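Local coordinates for protein aerobactin synthase IucC (Klebsiella pneumoniae, PDB 6CN7) that probably completes the siderophore aerobactin by joining a second N-acetyl-N-hydroxylysine to N-citryl-N-acetyl-N-hydroxylysine at the expense of ATP, at residues 198-201 and 202-205; 353-356 and 357-361; 257-260 and 261-264. The protein carries 5 engineered substitutions. All blocks are in the same frame, centred on the assembly; numbering follows the deposited sequence.

In the fold
All three contacts are local, and they follow one another along the chain without nesting or crossing. First comes interaction 1, two turns at the start of helix 198-210, which packs on strand 244-250 of the large antiparallel sheet. Interaction 3 follows, closing the hairpin loop between strands 252-256 and 262-265 of that sheet. Interaction 2 comes last, turning the chain out of strand 350-355 towards strand 366-369. Strand 272-275 lies between strands 262-265 and 350-355, so interactions 2 and 3 share a sheet; their centres are about 14 Å apart, and Arg354 NH2 packs against Thr262 OG1. Interaction 1 stands apart, its centre about 25 Å from each of the others.

Interaction 1: 198-201 and 202-205; sequences PQEF and ARFN
Arg203 reaches back one helical turn to the carboxylate of Glu200. Its CB rests 3.6 Å from the backbone O of Glu200, a contact set by the helix itself. The chain first runs outward, then bends at chi3 (68°), and this bend brings the guanidinium round beside the acid. NE gives a weak, long bond to Glu200 OE2. At the tip, Arg203 NH2 donates to the syn lone pair of Glu200 OE1 over 2.5 Å, and OE1 lies slightly out of the guanidinium plane. The two side chains lie side by side and point the same way, their flat groups turned 57° apart. This is an i to i+3 salt bridge near the N-terminal end of helix 198-210, where Asp197 OD1 accepts the backbone N-H of Glu200. Regular i to i+4 bonds follow: Arg203 N to Gln199 O at 3.3 Å, Phe204 N to Glu200 O at 2.7 Å and Asn205 N to Phe201 O at 3.0 Å. Glu200 OE1 also takes the N-H of Gly251, which ties the salt bridge to the link between strands 244-250 and 252-256. On another side of the helix the amide of Asn205 runs alongside the Phe201 ring, Asn205 OD1 lying 3.6 Å from Phe201 CZ. Phe204 turns inward, and its ring makes an edge-to-face contact with Phe250.

Interaction 2: 353-356 and 357-361; sequences WREN and PCRWL
Glu355 and Trp360 are joined by a short hydrogen bond, the indole NE1 donating to Glu355 OE2 over 2.5 Å. The bond is bent, 137° at the hydrogen, and the indole N-H comes to OE2 from well above the carboxylate plane. Glu355 reaches that far because its chain is extended beyond CG, while its other oxygen, OE1, accepts the N-H of Gly323. The same OE2 forms a longer salt bridge with Arg359 NE, 3.6 Å away, so one carboxylate oxygen draws two side chains of the turn together. Carboxylate and guanidinium planes stand nearly perpendicular, 82° apart.

The backbone is turned by Asn356. With CG anti to its N (chi1 -177°), the amide turns forward beside the Pro357 N and CD, crossing the ring at about a right angle, and Asn356 OD1 accepts Cys358 N at 2.9 Å along an almost straight N-H line, which makes an Asx turn. Asn356 O meanwhile takes Arg359 N at 3.1 Å, closing a beta turn, and Pro357 O takes Trp360 N at 2.8 Å in the next one. Packing fills in round these bonds: Glu355 CG lies 3.4 Å from Arg359 CD, and Pro357 CD is close against the Asn356 amide.

Together the turns lead the chain off strand 350-355, which runs antiparallel between strands 272-275 and 326-330. Glu355, Pro357 and Trp360 all touch Leu322, just past strand 320-321, and Arg354 forms a salt bridge with Asp444 beyond strand 436-442.

Interaction 3: 257-260 and 261-264; sequences QQSL and RTLT
Gln257 faces Thr262 and Thr264 across the hairpin that links strands 252-256 and 262-265. Three backbone bonds shape the bend. Across its neck, Gln257 N donates to Thr262 O over 3.1 Å. Within the loop, a type I turn runs from Gln257 to Leu260, closed by Leu260 N on Gln257 O at 2.9 Å. Leu260 then takes a positive phi (74°), and the weak bond from Arg261 N to Ser259 O across it forms a classic gamma turn, which swings the chain back into strand 262-265.

Side-chain bonds form a second group. The extended Gln257 chain lays its amide over Thr262 and donates from NE2 to Thr264 OG1 at 2.9 Å, the Gln257 and Thr264 side chains crossing at about a right angle. Ser259 OG points back at Thr262, 3.3 Å from its OG1 and 3.4 Å from its N; both bonds are weak. Arg261 sends NE to Leu276 O, just past strand 272-275.

Van der Waals contacts are fewer: Thr262 CG2 sits 3.6 Å from Gln257 OE1, and Leu263 CD2 approaches Leu260 O.

Gln257 is thus gripped through both its backbone N and its amide, and Asp273 OD2 adds a weak bond to NE2; the buried NE2 has partners in its own hairpin and in strand 272-275, which probably fixes the rotation of the amide.

Interaction 1: 198-201 and 202-205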
loop_
_atom_site.group_PDB
_atom_site.type_symbol
_atom_site.label_atom_id
_atom_site.label_comp_id
_atom_site.label_asym_id
_atom_site.label_seq_id
_atom_site.Cartn_x
_atom_site.Cartn_y
_atom_site.Cartn_z
ATOM N N PRO A 198 18.137 -20.407 15.982
ATOM C CA PRO A 198 17.713 -20.593 17.380
ATOM C C PRO A 198 17.502 -19.290 18.131
ATOM O O PRO A 198 16.681 -19.242 19.057
ATOM C CB PRO A 198 18.859 -21.416 17.982
ATOM C CG PRO A 198 19.448 -22.143 16.824
ATOM C CD PRO A 198 19.324 -21.216 15.651
ATOM N N GLN A 199 18.214 -18.226 17.756
ATOM C CA GLN A 199 18.069 -16.949 18.446
ATOM C C GLN A 199 16.720 -16.310 18.137
ATOM O O GLN A 199 16.032 -15.819 19.041
ATOM C CB GLN A 199 19.217 -16.020 18.048
ATOM C CG GLN A 199 19.496 -14.897 19.033
ATOM C CD GLN A 199 20.911 -14.360 18.914
ATOM O OE1 GLN A 199 21.841 -15.097 18.587
ATOM N NE2 GLN A 199 21.081 -13.069 19.175
ATOM N N GLU A 200 16.320 -16.311 16.862
ATOM C CA GLU A 200 15.039 -15.724 16.478
ATOM C C GLU A 200 13.866 -16.588 16.925
ATOM O O GLU A 200 12.803 -16.057 17.266
ATOM C CB GLU A 200 14.992 -15.514 14.965
ATOM C CG GLU A 200 15.939 -14.440 14.462
ATOM C CD GLU A 200 15.425 -13.041 14.733
ATOM O OE1 GLU A 200 14.296 -12.729 14.297
ATOM O OE2 GLU A 200 16.143 -12.255 15.385
ATOM N N PHE A 201 14.033 -17.913 16.922
ATOM C CA PHE A 201 12.966 -18.795 17.382
ATOM C C PHE A 201 12.630 -18.547 18.847
ATOM O O PHE A 201 11.478 -18.722 19.258
ATOM C CB PHE A 201 13.368 -20.255 17.167
ATOM C CG PHE A 201 12.356 -21.247 17.668
ATOM C CD1 PHE A 201 11.321 -21.676 16.853
ATOM C CD2 PHE A 201 12.445 -21.758 18.953
ATOM C CE1 PHE A 201 10.391 -22.591 17.312
ATOM C CE2 PHE A 201 11.517 -22.672 19.418
ATOM C CZ PHE A 201 10.490 -23.089 18.597
ATOM N N ALA A 202 13.617 -18.142 19.650
ATOM C CA ALA A 202 13.346 -17.827 21.049
ATOM C C ALA A 202 12.615 -16.498 21.177
ATOM O O ALA A 202 11.650 -16.386 21.942
ATOM C CB ALA A 202 14.651 -17.801 21.844
ATOM N N ARG A 203 13.062 -15.480 20.439
ATOM C CA ARG A 203 12.332 -14.219 20.401
ATOM C C ARG A 203 10.906 -14.437 19.913
ATOM O O ARG A 203 9.960 -13.842 20.445
ATOM C CB ARG A 203 13.068 -13.223 19.504
ATOM C CG ARG A 203 12.504 -11.810 19.528
ATOM C CD ARG A 203 13.473 -10.820 18.892
ATOM N NE ARG A 203 13.624 -11.031 17.453
ATOM C CZ ARG A 203 12.892 -10.424 16.523
ATOM N NH1 ARG A 203 11.945 -9.561 16.865
ATOM N NH2 ARG A 203 13.109 -10.681 15.239
ATOM N N PHE A 204 10.733 -15.296 18.907
ATOM C CA PHE A 204 9.397 -15.603 18.406
ATOM C C PHE A 204 8.542 -16.262 19.482
ATOM O O PHE A 204 7.361 -15.926 19.641
ATOM C CB PHE A 204 9.506 -16.503 17.174
ATOM C CG PHE A 204 8.185 -16.956 16.627
ATOM C CD1 PHE A 204 7.425 -16.118 15.829
ATOM C CD2 PHE A 204 7.709 -18.229 16.897
ATOM C CE1 PHE A 204 6.211 -16.538 15.316
ATOM C CE2 PHE A 204 6.495 -18.653 16.387
ATOM C CZ PHE A 204 5.749 -17.806 15.596
ATOM N N ASN A 205 9.134 -17.154 20.252
ATOM C CA ASN A 205 8.400 -17.823 21.300
ATOM C C ASN A 205 8.050 -16.894 22.424
ATOM O O ASN A 205 6.989 -16.945 22.972
ATOM C CB ASN A 205 9.141 -19.040 21.767
ATOM C CG ASN A 205 8.324 -20.302 21.604
ATOM O OD1 ASN A 205 8.369 -20.964 20.580
ATOM N ND2 ASN A 205 7.543 -20.622 22.621
#

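Interaction 2: 353-356 and 357-361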
loop_
_atom_site.group_PDB
_atom_site.type_symbol
_atom_site.label_atom_id
_atom_site.label_comp_id
_atom_site.label_asym_id
_atom_site.label_seq_id
_atom_site.Cartn_x
_atom_site.Cartn_y
_atom_site.Cartn_z
ATOM N N TRP A 353 5.614 -25.089 1.022
ATOM C CA TRP A 353 7.037 -25.370 1.150
ATOM C C TRP A 353 7.482 -26.227 -0.027
ATOM O O TRP A 353 6.864 -27.256 -0.322
ATOM C CB TRP A 353 7.338 -26.073 2.473
ATOM C CG TRP A 353 7.058 -25.214 3.668
ATOM C CD1 TRP A 353 5.887 -25.135 4.366
ATOM C CD2 TRP A 353 7.966 -24.305 4.305
ATOM N NE1 TRP A 353 6.011 -24.235 5.398
ATOM C CE2 TRP A 353 7.276 -23.712 5.382
ATOM C CE3 TRP A 353 9.294 -23.936 4.068
ATOM C CZ2 TRP A 353 7.870 -22.771 6.221
ATOM C CZ3 TRP A 353 9.881 -23.001 4.904
ATOM C CH2 TRP A 353 9.170 -22.430 5.966
ATOM N N ARG A 354 8.545 -25.795 -0.699
ATOM C CA ARG A 354 9.036 -26.451 -1.900
ATOM C C ARG A 354 10.450 -26.967 -1.686
ATOM O O ARG A 354 11.221 -26.420 -0.892
ATOM C CB ARG A 354 9.032 -25.504 -3.100
ATOM C CG ARG A 354 7.699 -25.388 -3.802
ATOM C CD ARG A 354 7.878 -24.651 -5.110
ATOM N NE ARG A 354 6.621 -24.447 -5.818
ATOM C CZ ARG A 354 6.505 -23.718 -6.922
ATOM N NH1 ARG A 354 5.323 -23.583 -7.508
ATOM N NH2 ARG A 354 7.570 -23.121 -7.440
ATOM N N GLU A 355 10.778 -28.022 -2.421
ATOM C CA GLU A 355 12.093 -28.641 -2.351
ATOM C C GLU A 355 13.093 -27.815 -3.152
ATOM O O GLU A 355 12.889 -27.564 -4.344
ATOM C CB GLU A 355 12.009 -30.069 -2.883
ATOM C CG GLU A 355 13.058 -31.009 -2.343
ATOM C CD GLU A 355 12.795 -32.446 -2.739
ATOM O OE1 GLU A 355 11.732 -32.710 -3.337
ATOM O OE2 GLU A 355 13.650 -33.310 -2.453
ATOM N N ASN A 356 14.164 -27.384 -2.494
ATOM C CA ASN A 356 15.233 -26.638 -3.144
ATOM C C ASN A 356 16.129 -27.598 -3.930
ATOM O O ASN A 356 16.381 -28.715 -3.478
ATOM C CB ASN A 356 16.055 -25.883 -2.095
ATOM C CG ASN A 356 17.157 -25.023 -2.695
ATOM O OD1 ASN A 356 17.851 -25.429 -3.625
ATOM N ND2 ASN A 356 17.336 -23.831 -2.138
ATOM N N PRO A 357 16.609 -27.200 -5.114
ATOM C CA PRO A 357 17.512 -28.087 -5.865
ATOM C C PRO A 357 18.667 -28.650 -5.049
ATOM O O PRO A 357 19.048 -29.809 -5.258
ATOM C CB PRO A 357 18.010 -27.177 -6.995
ATOM C CG PRO A 357 16.865 -26.273 -7.255
ATOM C CD PRO A 357 16.204 -26.032 -5.919
ATOM N N CYS A 358 19.233 -27.873 -4.123
ATOM C CA CYS A 358 20.432 -28.310 -3.416
ATOM C C CYS A 358 20.244 -29.650 -2.719
ATOM O O CYS A 358 21.235 -30.328 -2.424
ATOM C CB CYS A 358 20.859 -27.256 -2.392
ATOM S SG CYS A 358 19.974 -27.349 -0.824
ATOM N N ARG A 359 19.000 -30.046 -2.442
ATOM C CA ARG A 359 18.755 -31.362 -1.860
ATOM C C ARG A 359 19.253 -32.474 -2.778
ATOM O O ARG A 359 19.823 -33.466 -2.309
ATOM C CB ARG A 359 17.263 -31.533 -1.571
ATOM C CG ARG A 359 16.888 -31.316 -0.106
ATOM C CD ARG A 359 15.482 -30.753 0.055
ATOM N NE ARG A 359 14.543 -31.733 0.600
ATOM C CZ ARG A 359 14.248 -31.858 1.890
ATOM N NH1 ARG A 359 14.814 -31.068 2.794
ATOM N NH2 ARG A 359 13.377 -32.780 2.283
ATOM N N TRP A 360 19.055 -32.324 -4.085
ATOM C CA TRP A 360 19.355 -33.375 -5.047
ATOM C C TRP A 360 20.652 -33.147 -5.815
ATOM O O TRP A 360 21.028 -33.997 -6.627
ATOM C CB TRP A 360 18.195 -33.514 -6.039
ATOM C CG TRP A 360 16.949 -34.071 -5.424
ATOM C CD1 TRP A 360 15.925 -33.368 -4.860
ATOM C CD2 TRP A 360 16.597 -35.455 -5.306
ATOM N NE1 TRP A 360 14.957 -34.227 -4.401
ATOM C CE2 TRP A 360 15.345 -35.515 -4.662
ATOM C CE3 TRP A 360 17.217 -36.650 -5.683
ATOM C CZ2 TRP A 360 14.703 -36.720 -4.386
ATOM C CZ3 TRP A 360 16.578 -37.845 -5.409
ATOM C CH2 TRP A 360 15.334 -37.871 -4.766
ATOM N N LEU A 361 21.348 -32.038 -5.579
ATOM C CA LEU A 361 22.523 -31.692 -6.369
ATOM C C LEU A 361 23.787 -32.326 -5.805
ATOM O O LEU A 361 23.943 -32.485 -4.591
ATOM C CB LEU A 361 22.705 -30.175 -6.428
ATOM C CG LEU A 361 21.634 -29.379 -7.175
ATOM C CD1 LEU A 361 21.908 -27.890 -7.034
ATOM C CD2 LEU A 361 21.569 -29.778 -8.642
#

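Interaction 3: 257-260 and 261-264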
loop_
_atom_site.group_PDB
_atom_site.type_symbol
_atom_site.label_atom_id
_atom_site.label_comp_id
_atom_site.label_asym_id
_atom_site.label_seq_id
_atom_site.Cartn_x
_atom_site.Cartn_y
_atom_site.Cartn_z
ATOM N N GLN A 257 12.544 -15.191 -6.222
ATOM C CA GLN A 257 12.888 -15.838 -7.477
ATOM C C GLN A 257 12.155 -15.148 -8.627
ATOM O O GLN A 257 11.401 -14.190 -8.434
ATOM C CB GLN A 257 12.539 -17.326 -7.428
ATOM C CG GLN A 257 13.224 -18.105 -6.314
ATOM C CD GLN A 257 12.809 -19.566 -6.294
ATOM O OE1 GLN A 257 12.105 -20.036 -7.187
ATOM N NE2 GLN A 257 13.242 -20.291 -5.270
ATOM N N GLN A 258 12.373 -15.646 -9.844
ATOM C CA GLN A 258 11.670 -15.102 -11.001
ATOM C C GLN A 258 10.160 -15.198 -10.833
ATOM O O GLN A 258 9.428 -14.314 -11.291
ATOM C CB GLN A 258 12.112 -15.828 -12.272
ATOM C CG GLN A 258 13.528 -15.491 -12.727
ATOM C CD GLN A 258 13.661 -14.068 -13.239
ATOM O OE1 GLN A 258 14.568 -13.338 -12.844
ATOM N NE2 GLN A 258 12.762 -13.672 -14.135
ATOM N N SER A 259 9.674 -16.258 -10.182
ATOM C CA SER A 259 8.242 -16.419 -9.959
ATOM C C SER A 259 7.694 -15.441 -8.931
ATOM O O SER A 259 6.470 -15.331 -8.800
ATOM C CB SER A 259 7.936 -17.851 -9.513
ATOM O OG SER A 259 8.479 -18.114 -8.230
ATOM N N LEU A 260 8.560 -14.756 -8.184
ATOM C CA LEU A 260 8.163 -13.669 -7.295
ATOM C C LEU A 260 7.467 -14.168 -6.030
ATOM O O LEU A 260 7.721 -13.649 -4.938
ATOM C CB LEU A 260 7.263 -12.680 -8.044
ATOM C CG LEU A 260 6.974 -11.350 -7.346
ATOM C CD1 LEU A 260 8.256 -10.589 -7.039
ATOM C CD2 LEU A 260 6.053 -10.505 -8.208
ATOM N N ARG A 261 6.583 -15.161 -6.156
ATOM C CA ARG A 261 5.914 -15.722 -4.988
ATOM C C ARG A 261 6.763 -16.757 -4.264
ATOM O O ARG A 261 6.550 -16.984 -3.068
ATOM C CB ARG A 261 4.585 -16.361 -5.389
ATOM C CG ARG A 261 3.475 -15.373 -5.729
ATOM C CD ARG A 261 2.193 -16.110 -6.071
ATOM N NE ARG A 261 1.747 -16.953 -4.964
ATOM C CZ ARG A 261 0.860 -17.938 -5.074
ATOM N NH1 ARG A 261 0.314 -18.223 -6.250
ATOM N NH2 ARG A 261 0.521 -18.646 -4.004
ATOM N N THR A 262 7.709 -17.387 -4.953
ATOM C CA THR A 262 8.579 -18.390 -4.353
ATOM C C THR A 262 9.899 -17.737 -3.965
ATOM O O THR A 262 10.537 -17.077 -4.792
ATOM C CB THR A 262 8.818 -19.555 -5.315
ATOM O OG1 THR A 262 7.559 -20.092 -5.736
ATOM C CG2 THR A 262 9.628 -20.653 -4.638
ATOM N N LEU A 263 10.306 -17.928 -2.712
ATOM C CA LEU A 263 11.466 -17.251 -2.154
ATOM C C LEU A 263 12.550 -18.256 -1.784
ATOM O O LEU A 263 12.264 -19.384 -1.370
ATOM C CB LEU A 263 11.083 -16.442 -0.909
ATOM C CG LEU A 263 9.813 -15.596 -0.998
ATOM C CD1 LEU A 263 9.522 -14.966 0.354
ATOM C CD2 LEU A 263 9.939 -14.531 -2.074
ATOM N N THR A 264 13.800 -17.828 -1.935
ATOM C CA THR A 264 14.961 -18.605 -1.526
ATOM C C THR A 264 15.538 -18.014 -0.248
ATOM O O THR A 264 15.596 -16.790 -0.089
ATOM C CB THR A 264 16.028 -18.620 -2.625
ATOM O OG1 THR A 264 15.484 -19.208 -3.813
ATOM C CG2 THR A 264 17.251 -19.419 -2.188
#